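PDB 4FMR: uncharacterized hypothetical protein from Bacteroides vulgatus, which is of unknown function but probably binds DNA, joining an IHF/HU-like DNA-binding domain to a C-terminal domain of immunoglobulin-like fold. Local coordinates for residues Q218-G221 against L226-T229; R31-D34 against D40-V43; V89-Q92 against A98-S101. One frame throughout, in Å; residues are numbered along the deposited sequence.

Interaction 1 of 3, residues Q218-G221 against L226-T229; sequences QYRG and LLKT
Backbone hydrogen bonding fixes the spacing of Gln218 and Leu227: Leu227 N donates to Gln218 O at 2.7 Å, with 158° at the hydrogen and the donor in the carbonyl plane. The same oxygen receives a CA-H...O contact from Leu226 CA at 3.3 Å. The Gln218 carboxamide adds two weak bonds. Its NE2 reaches Lys228 O at 2.9 Å and Leu227 O at 3.2 Å, both weak because the N-H points poorly at either oxygen, while Gln218 OE1 accepts from Asp167 N; the amide is thus held at both ends. Van der Waals contacts come from the leucines: Leu226 CD2 lies against Gln218 O at 3.4 Å, and Leu227 CD2 sits over one face of the Arg220 guanidinium, nearest NH1 at 3.5 Å and offset toward the rim. Arg220 has CG anti to its own nitrogen (chi1 -168°) and bends at chi3, which folds the group back over that methyl while NE donates to Ala225 O. Both segments belong to the loop between strands 209-217 and 231-240, antiparallel neighbours in the mixed sheet of the Ig-like domain; Gln218 also bonds through its backbone to Ala164 and packs on Val170 and Pro230.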
# COMPACT_ATOMS: atom_id res chain seq x y z
N GLN B 218 0.27 13.91 -32.47
CA GLN B 218 -0.04 15.04 -33.35
C GLN B 218 -1.56 15.32 -33.33
O GLN B 218 -2.07 16.11 -34.13
CB GLN B 218 0.48 14.79 -34.77
CG GLN B 218 1.98 14.91 -34.86
CD GLN B 218 2.54 14.40 -36.16
OE1 GLN B 218 2.60 13.19 -36.40
NE2 GLN B 218 3.04 15.30 -36.97
N TYR B 219 -2.28 14.65 -32.40
CA TYR B 219 -3.71 14.81 -32.19
C TYR B 219 -3.97 16.15 -31.52
O TYR B 219 -3.44 16.39 -30.43
CB TYR B 219 -4.28 13.64 -31.35
CG TYR B 219 -5.76 13.79 -31.03
CD1 TYR B 219 -6.74 13.50 -31.98
CD2 TYR B 219 -6.17 14.21 -29.77
CE1 TYR B 219 -8.10 13.66 -31.69
CE2 TYR B 219 -7.52 14.36 -29.46
CZ TYR B 219 -8.48 14.08 -30.42
OH TYR B 219 -9.81 14.24 -30.10
N ARG B 220 -4.79 17.00 -32.15
CA ARG B 220 -5.17 18.34 -31.70
C ARG B 220 -6.39 18.30 -30.78
O ARG B 220 -7.33 17.52 -31.04
CB ARG B 220 -5.47 19.22 -32.92
CG ARG B 220 -5.60 20.71 -32.62
CD ARG B 220 -6.15 21.50 -33.80
NE ARG B 220 -5.34 21.35 -35.02
CZ ARG B 220 -4.27 22.08 -35.32
NH1 ARG B 220 -3.85 23.02 -34.48
NH2 ARG B 220 -3.62 21.88 -36.45
N GLY B 221 -6.40 19.18 -29.77
CA GLY B 221 -7.50 19.35 -28.82
C GLY B 221 -8.87 19.44 -29.48
O GLY B 221 -9.10 20.33 -30.31
N LEU B 226 -4.67 17.44 -37.75
CA LEU B 226 -3.49 16.95 -37.04
C LEU B 226 -2.42 18.03 -37.01
O LEU B 226 -2.25 18.79 -37.99
CB LEU B 226 -2.94 15.66 -37.67
CG LEU B 226 -3.77 14.38 -37.51
CD1 LEU B 226 -3.20 13.27 -38.35
CD2 LEU B 226 -3.83 13.92 -36.06
N LEU B 227 -1.74 18.16 -35.86
CA LEU B 227 -0.65 19.10 -35.63
C LEU B 227 0.52 18.76 -36.53
O LEU B 227 0.79 17.57 -36.73
CB LEU B 227 -0.21 19.07 -34.16
CG LEU B 227 -1.24 19.41 -33.08
CD1 LEU B 227 -0.78 18.90 -31.73
CD2 LEU B 227 -1.50 20.91 -33.01
N LYS B 228 1.20 19.77 -37.09
CA LYS B 228 2.37 19.57 -37.95
C LYS B 228 3.49 18.92 -37.11
O LYS B 228 4.10 17.93 -37.53
CB LYS B 228 2.82 20.91 -38.58
CG LYS B 228 4.00 20.78 -39.55
CD LYS B 228 4.69 22.11 -39.84
CE LYS B 228 5.63 22.56 -38.74
NZ LYS B 228 6.30 23.84 -39.07
N THR B 229 3.70 19.47 -35.90
CA THR B 229 4.73 19.05 -34.96
C THR B 229 4.09 18.26 -33.80
O THR B 229 3.08 18.72 -33.25
CB THR B 229 5.48 20.31 -34.49
OG1 THR B 229 5.98 21.00 -35.65
CG2 THR B 229 6.59 20.02 -33.49

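Interaction 2 of 3, residues R31-D34 against D40-V43; sequences RSID and DRMV
Arg41 and Arg31 bring their guanidinium groups together around one carboxylate, that of Glu73 of the second subunit: Arg41 NH1 forms a salt bridge with Glu73 OE1 and Arg31 NH1 another with OE2. No hydrogen bond joins 31-34 to 40-43 directly. The two arginines approach to 3.6 Å between Arg31 NH1 and Arg41 NH2, a proximity of like charges that the shared anion probably offsets. Their planes stand 90° apart, with Arg41 NH2 lying at the edge of the Arg31 group and near its plane. Arg31 is poorly ordered, and its position is correspondingly less certain.

Strand 32-33 and helix 35-45 are consecutive elements of the IHF/HU-like DNA-binding domain, and the passage from one to the other is marked by Asp34 at the N-cap, whose OD1 makes a weak bond to Ile37 N. Ser32 and Ile33 pair in a parallel ladder with a strand of the second subunit, continuing the sheet across the interface, and Arg41 packs on Val64 of that subunit.

The apolar part of the contact comes from Ile33. Its CG2 methyl lies over one face of the Arg41 guanidinium, 3.8 Å from Arg41 NH2, while its CD1 is 3.9 Å from Arg41 NH1. The Arg41 chain runs extended from CG to NE (chi2 -180°, chi3 -174°), which carries the charged end from the helix across to the strand, bridging a separation of 10.4 Å between Ile33 CA and Arg41 CA.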
# COMPACT_ATOMS: atom_id res chain seq x y z
N ARG B 31 10.41 14.82 -8.24
CA ARG B 31 11.39 13.91 -8.85
C ARG B 31 11.28 12.55 -8.18
O ARG B 31 10.46 12.38 -7.28
CB ARG B 31 12.84 14.47 -8.71
CG ARG B 31 13.37 14.58 -7.26
CD ARG B 31 14.69 15.31 -7.15
NE ARG B 31 14.53 16.76 -7.34
CZ ARG B 31 14.57 17.67 -6.37
NH1 ARG B 31 14.81 17.30 -5.11
NH2 ARG B 31 14.41 18.95 -6.64
N SER B 32 12.10 11.59 -8.61
CA SER B 32 12.13 10.25 -8.04
C SER B 32 13.47 10.01 -7.35
O SER B 32 14.50 10.44 -7.86
CB SER B 32 11.89 9.20 -9.11
OG SER B 32 12.90 9.20 -10.11
N ILE B 33 13.47 9.35 -6.19
CA ILE B 33 14.74 9.07 -5.51
C ILE B 33 14.81 7.56 -5.19
O ILE B 33 13.77 6.88 -5.01
CB ILE B 33 15.00 9.95 -4.26
CG1 ILE B 33 14.10 9.56 -3.06
CG2 ILE B 33 14.92 11.45 -4.60
CD1 ILE B 33 14.58 10.13 -1.73
N ASP B 34 16.05 7.04 -5.12
CA ASP B 34 16.34 5.64 -4.83
C ASP B 34 17.24 5.57 -3.60
O ASP B 34 17.50 6.60 -2.98
CB ASP B 34 16.98 4.96 -6.05
CG ASP B 34 18.24 5.63 -6.59
OD1 ASP B 34 18.74 6.58 -5.93
OD2 ASP B 34 18.69 5.25 -7.69
N ASP B 40 22.88 9.36 0.46
CA ASP B 40 23.56 10.65 0.34
C ASP B 40 22.90 11.71 1.23
O ASP B 40 23.61 12.51 1.83
CB ASP B 40 23.56 11.14 -1.12
CG ASP B 40 24.34 10.30 -2.11
OD1 ASP B 40 25.12 9.42 -1.66
OD2 ASP B 40 24.12 10.47 -3.33
N ARG B 41 21.55 11.71 1.33
CA ARG B 41 20.83 12.70 2.14
C ARG B 41 20.98 12.40 3.66
O ARG B 41 21.00 13.35 4.47
CB ARG B 41 19.35 12.77 1.74
CG ARG B 41 19.14 13.47 0.40
CD ARG B 41 17.67 13.52 0.07
NE ARG B 41 17.42 14.06 -1.27
CZ ARG B 41 16.21 14.23 -1.78
NH1 ARG B 41 15.13 13.91 -1.08
NH2 ARG B 41 16.07 14.73 -3.00
N MSE B 42 21.17 11.13 4.02
CA MSE B 42 21.38 10.71 5.41
C MSE B 42 22.71 11.25 5.92
O MSE B 42 22.77 11.83 7.00
CB MSE B 42 21.33 9.18 5.52
CG MSE B 42 19.94 8.60 5.42
SE MSE B 42 20.00 6.65 5.21
CE MSE B 42 20.60 6.18 7.09
N VAL B 43 23.77 11.06 5.11
CA VAL B 43 25.13 11.53 5.36
C VAL B 43 25.15 13.08 5.41
O VAL B 43 25.79 13.66 6.30
CB VAL B 43 26.08 10.97 4.27
CG1 VAL B 43 27.44 11.67 4.27
CG2 VAL B 43 26.26 9.47 4.45

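Interaction 3 of 3, residues V89-Q92 against A98-S101; sequences VAKQ and ATNS
The Asn100 carboxamide, the flat group that meets segment 89-92, makes its contact at the edge: Val89 O lies close to the amide plane and accepts from Asn100 ND2 at 3.0 Å, with 163° at the hydrogen. The bond is nearly straight from the donor's side but less well aligned from the acceptor's, since ND2 stands above the Val89 carbonyl plane, 62° out of it, and is not on a lone pair. Asn100 CG lies anti to the carbonyl carbon and beside the backbone nitrogen (chi1 -57°), which turns the end of the side chain toward Val89. Phe25 of the second subunit packs against the same residue.

Both ends of the amide are engaged further: Asn100 ND2 also donates to Arg87 O, and Asp96 meets both Asn100 OD1, through its backbone N, and Thr99 OG1, through its carboxylate. A water lies 2.7 Å from Asn100 OD1, to which it donates, and accepts from Lys91 N at 2.8 Å, giving a second, indirect link between the segments. With alanine in place of Asn100, Val89 O would probably lose its side-chain amide donor and the water its acceptor on segment 98-101, allowing the two limbs to shift relative to each other.

Lys91 and Thr99 add a peripheral contact, their side chains crossing at about a right angle. In the conformer given for Thr99, one of two, its CG2 lies 3.5 Å from Lys91 NZ, a touch that is therefore doubtful.

These interactions fasten the base of the loop joining strands 80-87 and 101-108, where Ser101 and Arg87 are backbone-bonded. A two-stranded arm with a connecting loop at its end is characteristic of the HU/IHF fold, in whose relatives such arms grip DNA; a similar role here remains an inference.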
# COMPACT_ATOMS: atom_id res chain seq x y z
N VAL B 89 -8.74 -17.45 -6.31
CA VAL B 89 -9.62 -18.46 -5.73
C VAL B 89 -8.83 -19.75 -5.41
O VAL B 89 -7.91 -20.11 -6.16
CB VAL B 89 -10.76 -18.76 -6.78
CG1 VAL B 89 -11.65 -19.93 -6.36
CG2 VAL B 89 -11.60 -17.52 -7.04
N ALA B 90 -9.23 -20.45 -4.33
CA ALA B 90 -8.72 -21.77 -4.01
C ALA B 90 -9.43 -22.83 -4.89
O ALA B 90 -10.64 -23.11 -4.71
CB ALA B 90 -8.92 -22.06 -2.53
N LYS B 91 -8.71 -23.37 -5.88
CA LYS B 91 -9.23 -24.42 -6.77
C LYS B 91 -8.85 -25.77 -6.19
O LYS B 91 -7.67 -26.03 -5.94
CB LYS B 91 -8.71 -24.27 -8.21
CG LYS B 91 -9.18 -22.99 -8.90
CD LYS B 91 -8.55 -22.84 -10.27
CE LYS B 91 -9.14 -21.67 -11.01
NZ LYS B 91 -8.65 -21.59 -12.41
N GLN B 92 -9.87 -26.60 -5.90
CA GLN B 92 -9.74 -27.94 -5.31
C GLN B 92 -9.02 -27.87 -3.94
O GLN B 92 -8.24 -28.77 -3.61
CB GLN B 92 -9.04 -28.92 -6.28
CG GLN B 92 -9.83 -29.20 -7.55
CD GLN B 92 -9.05 -30.02 -8.55
OE1 GLN B 92 -8.92 -29.63 -9.72
NE2 GLN B 92 -8.51 -31.16 -8.12
N ALA B 98 -0.31 -21.31 -10.94
CA ALA B 98 -0.69 -20.67 -12.20
C ALA B 98 -1.88 -19.68 -12.05
O ALA B 98 -2.08 -18.85 -12.94
CB ALA B 98 -1.05 -21.74 -13.23
N THR B 99 -2.64 -19.77 -10.93
CA THR B 99 -3.79 -18.89 -10.71
C THR B 99 -3.65 -18.10 -9.41
O THR B 99 -4.23 -17.02 -9.30
CB THR B 99 -5.12 -19.66 -10.74
OG1 THR B 99 -5.12 -20.67 -9.73
CG2 THR B 99 -5.42 -20.28 -12.10
N ASN B 100 -2.88 -18.61 -8.44
CA ASN B 100 -2.67 -17.92 -7.17
C ASN B 100 -1.31 -17.29 -7.10
O ASN B 100 -0.34 -17.81 -7.66
CB ASN B 100 -2.84 -18.89 -5.99
CG ASN B 100 -4.16 -19.59 -5.93
OD1 ASN B 100 -4.23 -20.83 -6.02
ND2 ASN B 100 -5.25 -18.83 -5.76
N SER B 101 -1.24 -16.17 -6.39
CA SER B 101 -0.02 -15.41 -6.18
C SER B 101 0.00 -14.77 -4.79
O SER B 101 -1.03 -14.61 -4.12
CB SER B 101 0.17 -14.35 -7.26
OG SER B 101 -0.88 -13.39 -7.30
O HOH W 1 -6.00 -22.81 -6.36

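How the interactions relate
From the N terminus, interaction 2 comes first, folding the beginning of helix 35-45 back against strand 32-33 that precedes it. Interaction 3 follows, drawing together the loop between strands 80-87 and 101-108. Both lie in the DNA-binding domain and both touch the second subunit, yet their centres are about 40 Å apart. Interaction 1 comes last, in the Ig-like domain, and closes the loop between strands 209-217 and 231-240. The three contacts are in series, none nested in or crossing another. Interaction 1 lies about 39 Å from interaction 2 and about 47 Å from interaction 3, centre to centre; each is a separate short-range contact along the chain, with no direct touch between them.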